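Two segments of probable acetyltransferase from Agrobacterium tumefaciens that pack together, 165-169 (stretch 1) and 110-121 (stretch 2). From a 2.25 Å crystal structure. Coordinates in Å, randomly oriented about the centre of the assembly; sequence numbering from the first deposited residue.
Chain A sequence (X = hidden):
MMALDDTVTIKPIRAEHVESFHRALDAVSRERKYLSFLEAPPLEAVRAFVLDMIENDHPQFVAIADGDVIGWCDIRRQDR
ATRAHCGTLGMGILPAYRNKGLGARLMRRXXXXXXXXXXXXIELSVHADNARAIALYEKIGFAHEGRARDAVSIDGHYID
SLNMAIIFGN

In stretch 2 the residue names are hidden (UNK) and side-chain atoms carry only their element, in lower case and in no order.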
ATOM      1  N   ALA A 165      -6.223   4.452 -10.997  1.00 23.89           N
ATOM      2  CA  ALA A 165      -4.881   4.771 -11.419  1.00 25.73           C
ATOM      3  C   ALA A 165      -4.840   5.525 -12.772  1.00 24.45           C
ATOM      4  O   ALA A 165      -5.761   5.409 -13.626  1.00 23.98           O
ATOM      5  CB  ALA A 165      -4.017   3.520 -11.456  1.00 24.61           C
ATOM      6  N   ILE A 166      -3.776   6.287 -12.951  1.00 23.92           N
ATOM      7  CA  ILE A 166      -3.491   6.903 -14.250  1.00 25.85           C
ATOM      8  C   ILE A 166      -2.129   6.475 -14.729  1.00 25.95           C
ATOM      9  O   ILE A 166      -1.217   6.322 -13.933  1.00 26.24           O
ATOM     10  CB  ILE A 166      -3.651   8.482 -14.180  1.00 25.36           C
ATOM     11  CG1 ILE A 166      -3.958   9.105 -15.541  1.00 29.64           C
ATOM     12  CG2 ILE A 166      -2.472   9.118 -13.404  1.00 27.81           C
ATOM     13  CD1 ILE A 166      -4.575  10.611 -15.394  1.00 29.36           C
ATOM     14  N   ILE A 167      -1.984   6.243 -16.037  1.00 28.21           N
ATOM     15  CA  ILE A 167      -0.684   5.858 -16.609  1.00 28.84           C
ATOM     16  C   ILE A 167      -0.297   6.955 -17.610  1.00 29.54           C
ATOM     17  O   ILE A 167      -1.125   7.335 -18.465  1.00 26.29           O
ATOM     18  CB  ILE A 167      -0.623   4.417 -17.203  1.00 29.59           C
ATOM     19  CG1 ILE A 167      -0.442   3.362 -16.104  1.00 31.20           C
ATOM     20  CG2 ILE A 167       0.571   4.224 -18.223  1.00 27.11           C
ATOM     21  CD1 ILE A 167      -1.406   2.433 -16.240  1.00 34.38           C
ATOM     22  N   PHE A 168       0.918   7.530 -17.440  1.00 30.35           N
ATOM     23  CA  PHE A 168       1.336   8.616 -18.356  1.00 32.02           C
ATOM     24  C   PHE A 168       1.737   7.981 -19.678  1.00 33.96           C
ATOM     25  O   PHE A 168       2.440   6.950 -19.720  1.00 34.09           O
ATOM     26  CB  PHE A 168       2.472   9.465 -17.810  1.00 30.01           C
ATOM     27  CG  PHE A 168       2.112  10.237 -16.608  1.00 31.14           C
ATOM     28  CD1 PHE A 168       2.830  10.025 -15.422  1.00 25.52           C
ATOM     29  CD2 PHE A 168       1.010  11.172 -16.634  1.00 27.32           C
ATOM     30  CE1 PHE A 168       2.511  10.708 -14.289  1.00 25.07           C
ATOM     31  CE2 PHE A 168       0.657  11.846 -15.499  1.00 26.19           C
ATOM     32  CZ  PHE A 168       1.419  11.653 -14.324  1.00 29.81           C
ATOM     33  N   GLY A 169       1.183   8.571 -20.720  1.00 37.34           N
ATOM     34  CA  GLY A 169       1.529   8.250 -22.093  1.00 40.98           C
ATOM     35  C   GLY A 169       2.306   9.452 -22.537  1.00 43.33           C
ATOM     36  O   GLY A 169       3.144   9.318 -23.422  1.00 47.97           O
ATOM     37  N   UNK A 110       0.059  18.881 -10.179  1.00 29.53           N
ATOM     38  CA  UNK A 110       0.753  17.829  -9.432  1.00 28.69           C
ATOM     39  C   UNK A 110       1.079  16.651 -10.370  1.00 28.39           C
ATOM     40  O   UNK A 110       2.160  16.117 -10.296  1.00 29.07           O
ATOM     41  c   UNK A 110       0.728  16.280  -7.289  1.00 26.79           C
ATOM     42  c   UNK A 110      -0.043  17.395  -8.170  1.00 29.09           C
ATOM     43  o   UNK A 110      -0.286  18.560  -7.364  1.00 29.05           O
ATOM     44  N   UNK A 111       0.158  16.264 -11.250  1.00 28.20           N
ATOM     45  CA  UNK A 111       0.401  15.234 -12.276  1.00 28.79           C
ATOM     46  C   UNK A 111       1.411  15.625 -13.312  1.00 30.77           C
ATOM     47  O   UNK A 111       2.214  14.788 -13.821  1.00 30.72           O
ATOM     48  c   UNK A 111      -1.957  14.088 -12.068  1.00 32.16           C
ATOM     49  c   UNK A 111      -1.459  12.616 -11.696  1.00 24.73           C
ATOM     50  c   UNK A 111      -3.266  13.982 -12.796  1.00 32.09           C
ATOM     51  c   UNK A 111      -0.930  14.854 -12.972  1.00 27.88           C
ATOM     52  N   UNK A 112       1.343  16.888 -13.739  1.00 32.91           N
ATOM     53  CA  UNK A 112       2.332  17.320 -14.641  1.00 33.15           C
ATOM     54  C   UNK A 112       3.748  17.256 -14.010  1.00 32.87           C
ATOM     55  O   UNK A 112       4.692  16.745 -14.633  1.00 31.64           O
ATOM     56  o   UNK A 112       3.242  19.328 -17.114  1.00 37.98           O
ATOM     57  c   UNK A 112       2.003  18.675 -15.203  1.00 35.32           C
ATOM     58  c   UNK A 112       2.240  18.695 -16.752  1.00 43.33           C
ATOM     59  o   UNK A 112       1.466  18.005 -17.556  1.00 47.49           O
ATOM     60  N   UNK A 113       3.909  17.720 -12.772  1.00 31.73           N
ATOM     61  CA  UNK A 113       5.218  17.581 -12.152  1.00 31.23           C
ATOM     62  C   UNK A 113       5.623  16.077 -12.003  1.00 31.64           C
ATOM     63  O   UNK A 113       6.820  15.752 -12.079  1.00 30.80           O
ATOM     64  c   UNK A 113       5.218  18.220 -10.836  1.00 31.87           C
ATOM     65  N   UNK A 114       4.660  15.181 -11.743  1.00 30.39           N
ATOM     66  CA  UNK A 114       5.001  13.740 -11.624  1.00 31.85           C
ATOM     67  C   UNK A 114       5.523  13.142 -12.927  1.00 30.68           C
ATOM     68  O   UNK A 114       6.427  12.318 -12.943  1.00 27.88           O
ATOM     69  c   UNK A 114       3.831  12.906 -11.109  1.00 30.45           C
ATOM     70  N   UNK A 115       4.888  13.553 -14.008  1.00 30.88           N
ATOM     71  CA  UNK A 115       5.278  13.110 -15.292  1.00 32.02           C
ATOM     72  C   UNK A 115       6.694  13.655 -15.614  1.00 31.55           C
ATOM     73  O   UNK A 115       7.530  12.891 -15.987  1.00 30.37           O
ATOM     74  n   UNK A 115       3.325  12.964 -18.580  1.00 43.60           N
ATOM     75  c   UNK A 115       4.352  12.937 -17.657  1.00 39.83           C
ATOM     76  c   UNK A 115       4.230  13.559 -16.294  1.00 33.18           C
ATOM     77  n   UNK A 115       4.931  11.906 -19.512  1.00 45.99           N
ATOM     78  c   UNK A 115       3.705  12.347 -19.686  1.00 43.51           C
ATOM     79  c   UNK A 115       5.364  12.273 -18.257  1.00 46.55           C
ATOM     80  N   UNK A 116       6.934  14.953 -15.429  1.00 33.64           N
ATOM     81  CA  UNK A 116       8.240  15.559 -15.577  1.00 36.69           C
ATOM     82  C   UNK A 116       9.273  14.840 -14.754  1.00 36.77           C
ATOM     83  O   UNK A 116      10.368  14.624 -15.194  1.00 37.31           O
ATOM     84  c   UNK A 116       8.210  17.027 -15.149  1.00 35.83           C
ATOM     85  o   UNK A 116      10.195  20.241 -15.883  1.00 52.81           O
ATOM     86  o   UNK A 116       8.200  19.885 -15.106  1.00 52.35           O
ATOM     87  c   UNK A 116       9.273  19.443 -15.567  1.00 42.01           C
ATOM     88  c   UNK A 116       9.457  17.898 -15.745  1.00 39.17           C
ATOM     89  N   UNK A 117       8.935  14.482 -13.526  1.00 36.70           N
ATOM     90  CA  UNK A 117       9.874  13.729 -12.718  1.00 37.64           C
ATOM     91  C   UNK A 117      10.192  12.344 -13.334  1.00 35.80           C
ATOM     92  O   UNK A 117      11.173  11.779 -12.998  1.00 37.35           O
ATOM     93  c   UNK A 117      10.886  10.506  -9.637  1.00 49.28           C
ATOM     94  c   UNK A 117      11.630  11.134  -8.569  1.00 46.53           C
ATOM     95  c   UNK A 117      10.117  12.737 -10.361  1.00 44.47           C
ATOM     96  c   UNK A 117       9.311  13.603 -11.285  1.00 38.61           C
ATOM     97  c   UNK A 117      10.868  13.329  -9.307  1.00 47.32           C
ATOM     98  c   UNK A 117      11.621  12.529  -8.412  1.00 45.21           C
ATOM     99  c   UNK A 117      10.143  11.314 -10.514  1.00 47.62           C
ATOM    100  N   UNK A 118       9.335  11.718 -14.137  1.00 34.33           N
ATOM    101  CA  UNK A 118       9.706  10.426 -14.661  1.00 30.33           C
ATOM    102  C   UNK A 118       8.876   9.255 -14.195  1.00 31.77           C
ATOM    103  O   UNK A 118       9.181   8.137 -14.549  1.00 31.35           O
ATOM    104  N   UNK A 119       7.804   9.502 -13.429  1.00 31.15           N
ATOM    105  CA  UNK A 119       6.902   8.481 -12.977  1.00 30.29           C
ATOM    106  C   UNK A 119       6.026   8.042 -14.104  1.00 29.92           C
ATOM    107  O   UNK A 119       5.758   8.805 -15.050  1.00 31.54           O
ATOM    108  c   UNK A 119       5.794   9.880  -9.423  1.00 40.33           C
ATOM    109  c   UNK A 119       6.073   8.957 -11.775  1.00 31.49           C
ATOM    110  c   UNK A 119       7.514   8.176  -9.812  1.00 33.85           C
ATOM    111  c   UNK A 119       6.808   9.347 -10.472  1.00 34.00           C
ATOM    112  N   UNK A 120       5.716   6.759 -14.088  1.00 28.79           N
ATOM    113  CA  UNK A 120       4.870   6.121 -15.117  1.00 29.81           C
ATOM    114  C   UNK A 120       3.388   6.018 -14.649  1.00 27.78           C
ATOM    115  O   UNK A 120       2.401   6.226 -15.434  1.00 27.18           O
ATOM    116  c   UNK A 120       3.898   2.779 -16.113  1.00 29.74           C
ATOM    117  c   UNK A 120       3.824   3.131 -18.278  1.00 28.67           C
ATOM    118  n   UNK A 120       3.400   2.333 -17.311  1.00 28.34           N
ATOM    119  n   UNK A 120       4.596   4.054 -17.748  1.00 30.72           N
ATOM    120  c   UNK A 120       4.671   3.858 -16.383  1.00 31.70           C
ATOM    121  c   UNK A 120       5.506   4.710 -15.480  1.00 28.94           C
ATOM    122  N   UNK A 121       3.265   5.670 -13.371  1.00 25.50           N
ATOM    123  CA  UNK A 121       1.991   5.258 -12.766  1.00 25.38           C
ATOM    124  C   UNK A 121       1.665   6.023 -11.483  1.00 24.16           C
ATOM    125  O   UNK A 121       2.509   6.137 -10.605  1.00 25.97           O
ATOM    126  c   UNK A 121       0.891   1.707 -11.728  1.00 23.54           C
ATOM    127  c   UNK A 121      -1.361   1.071 -10.956  1.00 28.23           C
ATOM    128  n   UNK A 121      -1.851   1.067 -12.222  1.00 23.20           N
ATOM    129  n   UNK A 121      -2.164   0.832  -9.942  1.00 21.76           N
ATOM    130  c   UNK A 121       1.940   3.742 -12.605  1.00 24.92           C
ATOM    131  n   UNK A 121      -0.065   1.320 -10.701  1.00 25.95           N
ATOM    132  c   UNK A 121       0.670   3.196 -11.911  1.00 22.01           C
TER
HETATM  133  O   HOH W   1       5.149   6.881 -18.812  1.00 43.85           O

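Position 110 carries one carbon bonded to an oxygen and a second carbon; this beta-branched hydroxyl is Thr 110, out of reach of stretch 1. Position 111 has four carbons forked at the second, the pattern of leucine. Leu 111 points toward stretch 1, and its CD2 lies 4.0 Å from both Ile 166 CG2 and Phe 168 CZ. Position 112 has two carbons, the second bearing two oxygens: Asp 112, directed away. Positions 113 and 114 each show a single carbon, so they are Ala 113 and Ala 114. The first points away; the second points toward stretch 1, its CB 4.1 Å from Phe 168 CE1.

At position 115, one carbon leads to a five-membered ring of three carbons and two nitrogens, which defines His 115. Its ring and that of Phe 168 form an offset stack, centroids 4.5 Å apart and planes at 18°. The offset places each CB over the other ring: His 115 CB is 3.7 Å from the Phe 168 centroid, and Phe 168 CB is 3.7 Å from the His 115 centroid.

Position 116, three carbons with two oxygens on the third, is Glu 116; position 117, one carbon and a six-carbon ring, is Phe 117. Neither reaches stretch 1. Position 118 has no side-chain atoms. With phi 114°, a CB would be jammed against the carbonyl O of Phe 117, so Gly 118 suits this Schellman turn, where its N bonds His 115 O at 2.8 Å.

Position 119 has four carbons forked at the second: Leu 119. Its backbone O meets the edge of the Phe 168 ring, 3.2 Å from CD1. Position 120 again has a five-membered ring with two nitrogens. CA-to-CB points away, but the end of His 120 comes nearer, placing Ile 167 CG2 over a ring face, 3.4 Å from CE1. Position 121 has three carbons, a nitrogen, and a carbon carrying two more nitrogens: Arg 121. Ala 165 CB lies over its guanidinium face, 3.4 Å from NH1.

The contact combines strand pairing with an aromatic anchor. Ile 167 and Arg 121 form an antiparallel non-hydrogen-bonded pair, CA to CA 4.7 Å, with side chains on the same sheet face. Beside it, Phe 168 N donates to His 120 O (2.8 Å, 164°), and a water bridges Phe 168 O (2.9 Å) and His 120 ND1 (3.1 Å). Phe 168, the residue most covered, packs its ring against the helix through Leu 111, Ala 114 and His 115.

Stretch 2 (110-121) TLDAAHEFGLHR
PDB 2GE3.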